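Local coordinates for protein phycocyanobilin lyase subunit beta (Nostoc sp. PCC 7120, PDB 5N3U) that pairs with the alpha subunit CpcE to form a lyase, probably required for attaching the phycocyanobilin chromophore to the phycocyanin subunit CpcA, at residues S53-V57 with T85-I89; G60-P65 with I89-R93; Y81-T85 with V110-A114. All coordinates share one frame; numbering follows the deposited sequence.

How the contacts relate
All three contacts depend on helix 76-89 and the turn after it, in an all-helical chain that contains HEAT repeats. Contact 1 sets this helix against helix 46-59, and contact 3 sets it against helix 108-118; their centres are about 10 Å apart and they share T85. Contact 2 has its centre about 8 Å from that of contact 1, shares I89 with it, and joins the turns that follow helices 46-59 and 76-89; its centre lies about 14 Å from that of contact 3. Along the chain, contacts 1 and 2 begin first, and contact 3 begins on 81-85, running into the segment where contact 1 ends. The result is a row of neighbouring helices, with contacts 2 and 3 also touching the alpha subunit.

Contact 1 (S53-V57 with T85-I89); sequences STALV and TLAAI
Two neighbouring helices of an alpha solenoid, 46-59 and 76-89, meet here through S53 and V57 on one and T85, A88 and I89 on the other. The single polar link is a hydroxyl pair: S53 OG donates to T85 OG1 at 2.7 Å. S53 can span the gap because its OG lies anti to the backbone N (chi1 178°), and T85 OG1 in turn donates to Y81 O, one turn back in its own helix, forming a short relay. With T85 OG1 turned beside its own backbone N (chi1 -59°), the CG2 methyl is left to face helix 46-59, where it meets L56 CB at 3.7 Å. The V57 and T85 side chains cross obliquely, V57 CG2 lying 4.0 Å from T85 CG2.

The short segments run in the same direction, at 34° to each other with axes 9.4 Å apart, consistent with alternate helices of the chain, with helix 64-69 between them in sequence, lying side by side in one layer of a HEAT-type array. Apolar contacts continue along them: V57 CG2 touches A88 CB at 3.7 Å. I89 lies alongside the backbone of helix 46-59, with its CG1 3.8 Å from V57 CA, while I89 CD1 comes to 3.9 Å from L56 O. With a valine in place of T85, S53 OG would probably lose its acceptor across the interface, and Y81 O its hydroxyl donor. F41 covers S53, L56 and T85 from a loop, whereas L67 of helix 64-69 packs on T85 and I89.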
loop_
_atom_site.group_PDB
_atom_site.type_symbol
_atom_site.label_atom_id
_atom_site.label_comp_id
_atom_site.label_asym_id
_atom_site.label_seq_id
_atom_site.Cartn_x
_atom_site.Cartn_y
_atom_site.Cartn_z
ATOM N N SER B 53 -14.984 -15.944 5.579
ATOM C CA SER B 53 -15.924 -14.838 5.442
ATOM C C SER B 53 -17.357 -15.402 5.383
ATOM O O SER B 53 -18.222 -14.961 6.134
ATOM C CB SER B 53 -15.629 -14.051 4.220
ATOM O OG SER B 53 -16.577 -12.999 4.052
ATOM N N THR B 54 -17.595 -16.375 4.494
ATOM C CA THR B 54 -18.916 -17.037 4.435
ATOM C C THR B 54 -19.405 -17.503 5.803
ATOM O O THR B 54 -20.553 -17.258 6.172
ATOM C CB THR B 54 -18.880 -18.182 3.407
ATOM O OG1 THR B 54 -18.560 -17.581 2.163
ATOM C CG2 THR B 54 -20.283 -18.850 3.253
ATOM N N ALA B 55 -18.543 -18.152 6.559
ATOM C CA ALA B 55 -18.811 -18.523 7.892
ATOM C C ALA B 55 -19.215 -17.339 8.767
ATOM O O ALA B 55 -20.168 -17.425 9.576
ATOM C CB ALA B 55 -17.598 -19.201 8.503
ATOM N N LEU B 56 -18.501 -16.222 8.647
ATOM C CA LEU B 56 -18.838 -15.093 9.479
ATOM C C LEU B 56 -20.183 -14.553 9.115
ATOM O O LEU B 56 -20.965 -14.193 9.999
ATOM C CB LEU B 56 -17.744 -13.994 9.420
ATOM C CG LEU B 56 -16.520 -14.468 10.157
ATOM C CD1 LEU B 56 -15.231 -13.772 9.695
ATOM C CD2 LEU B 56 -16.596 -14.332 11.649
ATOM N N VAL B 57 -20.456 -14.492 7.841
ATOM C CA VAL B 57 -21.680 -13.929 7.382
ATOM C C VAL B 57 -22.839 -14.783 7.899
ATOM O O VAL B 57 -23.861 -14.251 8.280
ATOM C CB VAL B 57 -21.714 -13.868 5.874
ATOM C CG1 VAL B 57 -23.066 -13.495 5.332
ATOM C CG2 VAL B 57 -20.762 -12.826 5.336
ATOM N N THR B 85 -17.187 -8.629 4.501
ATOM C CA THR B 85 -17.937 -9.414 5.396
ATOM C C THR B 85 -18.919 -8.551 6.144
ATOM O O THR B 85 -20.127 -8.874 6.206
ATOM C CB THR B 85 -17.020 -10.097 6.361
ATOM O OG1 THR B 85 -16.102 -10.907 5.634
ATOM C CG2 THR B 85 -17.767 -10.962 7.290
ATOM N N LEU B 86 -18.474 -7.429 6.669
ATOM C CA LEU B 86 -19.423 -6.452 7.232
ATOM C C LEU B 86 -20.460 -5.981 6.277
ATOM O O LEU B 86 -21.635 -5.846 6.660
ATOM C CB LEU B 86 -18.657 -5.221 7.780
ATOM C CG LEU B 86 -17.904 -5.463 9.002
ATOM C CD1 LEU B 86 -16.763 -4.459 9.200
ATOM C CD2 LEU B 86 -18.841 -5.582 10.194
ATOM N N ALA B 87 -20.079 -5.719 5.021
ATOM C CA ALA B 87 -21.013 -5.264 4.029
ATOM C C ALA B 87 -22.065 -6.389 3.778
ATOM O O ALA B 87 -23.226 -6.107 3.708
ATOM C CB ALA B 87 -20.317 -4.930 2.681
ATOM N N ALA B 88 -21.636 -7.634 3.693
ATOM C CA ALA B 88 -22.583 -8.758 3.421
ATOM C C ALA B 88 -23.521 -9.027 4.604
ATOM O O ALA B 88 -24.698 -9.366 4.402
ATOM C CB ALA B 88 -21.768 -10.012 3.160
ATOM N N ILE B 89 -23.031 -8.876 5.830
ATOM C CA ILE B 89 -23.876 -8.991 7.018
ATOM C C ILE B 89 -24.881 -7.850 7.038
ATOM O O ILE B 89 -26.027 -8.058 7.428
ATOM C CB ILE B 89 -23.103 -9.021 8.304
ATOM C CG1 ILE B 89 -22.267 -10.270 8.348
ATOM C CG2 ILE B 89 -24.059 -9.034 9.520
ATOM C CD1 ILE B 89 -21.315 -10.356 9.484
#

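Contact 2 (G60-P65 with I89-R93); sequences GEVAVP and IADPR
V64 overlaps both ends of the opposing segment: its CG2 lies 3.8 Å from I89 CG2 and 3.7 Å from D91 CB, while its CG1 lies over one face of the R93 guanidinium. The latter group is fixed from within its own segment. R93 grips the D91 carboxylate side-on in a salt bridge, NH2 reaching OD2 at 2.6 Å and NE reaching OD1 at 3.0 Å (N-H...O 164°), both acceptors only 3° from the guanidinium plane. Each of these two donors meets the syn side of its oxygen, whereas the backbone N of R93 comes to the anti side of OD1 and closes an Asx turn.

E61 bends at chi2 (76°) and brings its CG within 3.1 Å of D91 OD2. E61 OE2 is also 3.3 Å from D91 OD2, two acceptors with no bond between them; this closeness would tend to raise the proton affinity of one carboxylate, an effect the R93 charge probably offsets. E61 O stands at the guanidinium edge, near its plane. I89 CG2 rests 3.8 Å from G60 C.

G60 and A90, both with positive phi, are the first residues to leave helices 46-59 and 76-89. The contact joins the start of helix 64-69 to the loop leading into helix 95-104, beside the alpha subunit, whose G140 O accepts from R93 NH1 and whose P142 packs on P65.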
loop_
_atom_site.group_PDB
_atom_site.type_symbol
_atom_site.label_atom_id
_atom_site.label_comp_id
_atom_site.label_asym_id
_atom_site.label_seq_id
_atom_site.Cartn_x
_atom_site.Cartn_y
_atom_site.Cartn_z
ATOM N N GLY B 60 -23.678 -13.862 11.251
ATOM C CA GLY B 60 -24.470 -12.645 11.171
ATOM C C GLY B 60 -24.199 -11.616 12.263
ATOM O O GLY B 60 -23.054 -11.403 12.663
ATOM N N GLU B 61 -25.264 -10.988 12.775
ATOM C CA GLU B 61 -25.139 -9.893 13.791
ATOM C C GLU B 61 -24.207 -10.135 14.932
ATOM O O GLU B 61 -23.498 -9.228 15.383
ATOM C CB GLU B 61 -26.496 -9.575 14.446
ATOM C CG GLU B 61 -27.102 -8.305 13.953
ATOM C CD GLU B 61 -27.711 -8.431 12.570
ATOM O OE1 GLU B 61 -28.358 -9.460 12.300
ATOM O OE2 GLU B 61 -27.604 -7.475 11.777
ATOM N N VAL B 62 -24.231 -11.348 15.469
ATOM C CA VAL B 62 -23.433 -11.607 16.641
ATOM C C VAL B 62 -21.879 -11.375 16.411
ATOM O O VAL B 62 -21.127 -11.097 17.358
ATOM C CB VAL B 62 -23.680 -13.061 17.176
ATOM C CG1 VAL B 62 -23.201 -14.126 16.181
ATOM C CG2 VAL B 62 -23.021 -13.253 18.531
ATOM N N ALA B 63 -21.430 -11.626 15.194
ATOM C CA ALA B 63 -20.005 -11.387 14.838
ATOM C C ALA B 63 -19.663 -9.913 14.582
ATOM O O ALA B 63 -18.476 -9.587 14.522
ATOM C CB ALA B 63 -19.652 -12.190 13.663
ATOM N N VAL B 64 -20.661 -9.045 14.378
ATOM C CA VAL B 64 -20.384 -7.670 13.979
ATOM C C VAL B 64 -19.455 -6.916 14.954
ATOM O O VAL B 64 -18.525 -6.337 14.480
ATOM C CB VAL B 64 -21.686 -6.899 13.674
ATOM C CG1 VAL B 64 -21.404 -5.416 13.531
ATOM C CG2 VAL B 64 -22.256 -7.457 12.452
ATOM N N PRO B 65 -19.645 -6.975 16.293
ATOM C CA PRO B 65 -18.763 -6.265 17.183
ATOM C C PRO B 65 -17.282 -6.623 17.049
ATOM O O PRO B 65 -16.394 -5.736 17.083
ATOM C CB PRO B 65 -19.269 -6.693 18.590
ATOM C CG PRO B 65 -20.717 -6.792 18.383
ATOM C CD PRO B 65 -20.828 -7.479 17.025
ATOM N N ILE B 89 -23.031 -8.876 5.830
ATOM C CA ILE B 89 -23.876 -8.991 7.018
ATOM C C ILE B 89 -24.881 -7.850 7.038
ATOM O O ILE B 89 -26.027 -8.058 7.428
ATOM C CB ILE B 89 -23.103 -9.021 8.304
ATOM C CG1 ILE B 89 -22.267 -10.270 8.348
ATOM C CG2 ILE B 89 -24.059 -9.034 9.520
ATOM C CD1 ILE B 89 -21.315 -10.356 9.484
ATOM N N ALA B 90 -24.459 -6.648 6.627
ATOM C CA ALA B 90 -25.320 -5.492 6.433
ATOM C C ALA B 90 -25.947 -4.909 7.728
ATOM O O ALA B 90 -26.978 -4.262 7.676
ATOM C CB ALA B 90 -26.405 -5.847 5.410
ATOM N N ASP B 91 -25.345 -5.170 8.869
ATOM C CA ASP B 91 -25.742 -4.579 10.123
ATOM C C ASP B 91 -25.310 -3.111 10.044
ATOM O O ASP B 91 -24.135 -2.791 9.885
ATOM C CB ASP B 91 -25.068 -5.350 11.246
ATOM C CG ASP B 91 -25.373 -4.850 12.651
ATOM O OD1 ASP B 91 -25.433 -3.649 12.959
ATOM O OD2 ASP B 91 -25.405 -5.699 13.566
ATOM N N PRO B 92 -26.255 -2.173 10.238
ATOM C CA PRO B 92 -25.970 -0.736 10.101
ATOM C C PRO B 92 -25.057 -0.174 11.171
ATOM O O PRO B 92 -24.583 0.956 11.025
ATOM C CB PRO B 92 -27.404 -0.108 10.155
ATOM C CG PRO B 92 -28.164 -1.091 11.004
ATOM C CD PRO B 92 -27.686 -2.399 10.566
ATOM N N ARG B 93 -24.707 -0.948 12.197
ATOM C CA ARG B 93 -23.685 -0.502 13.129
ATOM C C ARG B 93 -22.298 -0.369 12.469
ATOM O O ARG B 93 -21.465 0.291 12.989
ATOM C CB ARG B 93 -23.563 -1.399 14.316
ATOM C CG ARG B 93 -24.802 -1.398 15.256
ATOM C CD ARG B 93 -24.547 -2.400 16.353
ATOM N NE ARG B 93 -24.674 -3.760 15.854
ATOM C CZ ARG B 93 -24.366 -4.852 16.554
ATOM N NH1 ARG B 93 -23.990 -4.765 17.800
ATOM N NH2 ARG B 93 -24.470 -6.047 15.994
#

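Contact 3 (Y81-T85 with V110-A114); sequences YSIRT and VRRAA
I83 and A113 bury the most surface here, facing each other between helices 76-89 and 108-118. The two segments are almost parallel, with 6° between their directions and 8.5 Å between their axes. I83 does most of the work, through two branches with different targets. Its CG2, anti to the backbone N, presses against the backbone of the facing helix, 3.6 Å from A114 N, on the turn linked by the A114 N to V110 O hydrogen bond. The same methyl has the two alanine methyls as neighbours: A114 CB at 3.8 Å and A113 CB at 4.0 Å. The other branch, CG1, is turned beside the I83 backbone N (chi1 -59°), which brings I83 CG1 to 4.1 Å from V110 CG1; the I83 and V110 side chains cross at about a right angle.

A113 projects its methyl toward helix 76-89, where it lies between I83 and R84. Its CB is 4.2 Å from R84 N and 4.3 Å from R84 CB, so it meets the root of the arginine as well as the isoleucine. This is where the backbones come closest within the segments, R84 CA and A113 CA being 5.4 Å apart.

R84 is the third contributor, and its far end is engaged elsewhere: NE donates to L276 O of the alpha subunit, and the guanidinium has Y81 CD1 at its edge, in plane. L276 of that subunit also packs on A113, while V97 and A101 of helix 95-104 back I83 and V110 respectively.

No hydrogen bond or charge pair crosses between the two segments; what joins them is apolar packing and van der Waals fit. The small A113 and A114 side chains are consistent with this close spacing, and R84 NE makes its hydrogen bond to the alpha subunit rather than to helix 108-118.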
loop_
_atom_site.group_PDB
_atom_site.type_symbol
_atom_site.label_atom_id
_atom_site.label_comp_id
_atom_site.label_asym_id
_atom_site.label_seq_id
_atom_site.Cartn_x
_atom_site.Cartn_y
_atom_site.Cartn_z
ATOM N N TYR B 81 -11.399 -8.101 3.221
ATOM C CA TYR B 81 -12.282 -9.192 3.637
ATOM C C TYR B 81 -13.102 -8.794 4.818
ATOM O O TYR B 81 -14.303 -9.111 4.851
ATOM C CB TYR B 81 -11.508 -10.490 3.973
ATOM C CG TYR B 81 -11.050 -11.204 2.740
ATOM C CD1 TYR B 81 -11.981 -11.853 1.917
ATOM C CD2 TYR B 81 -9.697 -11.277 2.397
ATOM C CE1 TYR B 81 -11.570 -12.535 0.764
ATOM C CE2 TYR B 81 -9.254 -11.960 1.244
ATOM C CZ TYR B 81 -10.216 -12.563 0.422
ATOM O OH TYR B 81 -9.805 -13.280 -0.699
ATOM N N SER B 82 -12.540 -8.095 5.792
ATOM C CA SER B 82 -13.344 -7.599 6.911
ATOM C C SER B 82 -14.472 -6.718 6.413
ATOM O O SER B 82 -15.619 -6.859 6.803
ATOM C CB SER B 82 -12.535 -6.846 7.925
ATOM O OG SER B 82 -11.664 -7.699 8.603
ATOM N N ILE B 83 -14.129 -5.788 5.559
ATOM C CA ILE B 83 -15.091 -4.847 5.046
ATOM C C ILE B 83 -16.149 -5.554 4.205
ATOM O O ILE B 83 -17.317 -5.221 4.259
ATOM C CB ILE B 83 -14.425 -3.764 4.245
ATOM C CG1 ILE B 83 -13.396 -2.999 5.121
ATOM C CG2 ILE B 83 -15.512 -2.849 3.673
ATOM C CD1 ILE B 83 -13.984 -2.356 6.342
ATOM N N ARG B 84 -15.725 -6.494 3.359
ATOM C CA ARG B 84 -16.666 -7.246 2.563
ATOM C C ARG B 84 -17.682 -8.063 3.438
ATOM O O ARG B 84 -18.860 -8.178 3.121
ATOM C CB ARG B 84 -15.940 -8.135 1.558
ATOM C CG ARG B 84 -16.866 -8.697 0.454
ATOM C CD ARG B 84 -16.116 -9.313 -0.741
ATOM N NE ARG B 84 -14.916 -8.537 -1.126
ATOM C CZ ARG B 84 -13.643 -8.837 -0.882
ATOM N NH1 ARG B 84 -13.291 -9.884 -0.178
ATOM N NH2 ARG B 84 -12.679 -8.024 -1.323
ATOM N N THR B 85 -17.187 -8.629 4.501
ATOM C CA THR B 85 -17.937 -9.414 5.396
ATOM C C THR B 85 -18.919 -8.551 6.144
ATOM O O THR B 85 -20.127 -8.874 6.206
ATOM C CB THR B 85 -17.020 -10.097 6.361
ATOM O OG1 THR B 85 -16.102 -10.907 5.634
ATOM C CG2 THR B 85 -17.767 -10.962 7.290
ATOM N N VAL B 110 -10.320 -2.306 -0.767
ATOM C CA VAL B 110 -11.029 -1.970 0.482
ATOM C C VAL B 110 -12.123 -0.968 0.214
ATOM O O VAL B 110 -13.246 -1.119 0.701
ATOM C CB VAL B 110 -10.064 -1.436 1.519
ATOM C CG1 VAL B 110 -10.824 -0.812 2.713
ATOM C CG2 VAL B 110 -9.167 -2.522 1.984
ATOM N N ARG B 111 -11.797 0.105 -0.481
ATOM C CA ARG B 111 -12.736 1.150 -0.785
ATOM C C ARG B 111 -13.964 0.661 -1.583
ATOM O O ARG B 111 -15.090 1.129 -1.332
ATOM C CB ARG B 111 -12.015 2.275 -1.553
ATOM C CG ARG B 111 -10.826 2.893 -0.811
ATOM C CD ARG B 111 -10.159 4.050 -1.544
ATOM N NE ARG B 111 -11.087 5.167 -1.498
ATOM C CZ ARG B 111 -11.058 6.205 -2.307
ATOM N NH1 ARG B 111 -10.108 6.349 -3.238
ATOM N NH2 ARG B 111 -11.985 7.112 -2.161
ATOM N N ARG B 112 -13.753 -0.209 -2.590
ATOM C CA ARG B 112 -14.826 -0.649 -3.414
ATOM C C ARG B 112 -15.790 -1.469 -2.610
ATOM O O ARG B 112 -17.017 -1.362 -2.816
ATOM C CB ARG B 112 -14.363 -1.453 -4.628
ATOM C CG ARG B 112 -13.530 -0.606 -5.631
ATOM C CD ARG B 112 -13.160 -1.352 -6.883
ATOM N NE ARG B 112 -12.375 -2.537 -6.577
ATOM C CZ ARG B 112 -11.078 -2.723 -6.921
ATOM N NH1 ARG B 112 -10.398 -1.822 -7.625
ATOM N NH2 ARG B 112 -10.481 -3.804 -6.533
ATOM N N ALA B 113 -15.262 -2.316 -1.738
ATOM C CA ALA B 113 -16.089 -3.176 -0.872
ATOM C C ALA B 113 -16.956 -2.335 0.052
ATOM O O ALA B 113 -18.089 -2.665 0.303
ATOM C CB ALA B 113 -15.230 -4.178 -0.057
ATOM N N ALA B 114 -16.392 -1.228 0.538
ATOM C CA ALA B 114 -17.090 -0.361 1.444
ATOM C C ALA B 114 -18.196 0.440 0.709
ATOM O O ALA B 114 -19.299 0.522 1.201
ATOM C CB ALA B 114 -16.096 0.546 2.085
#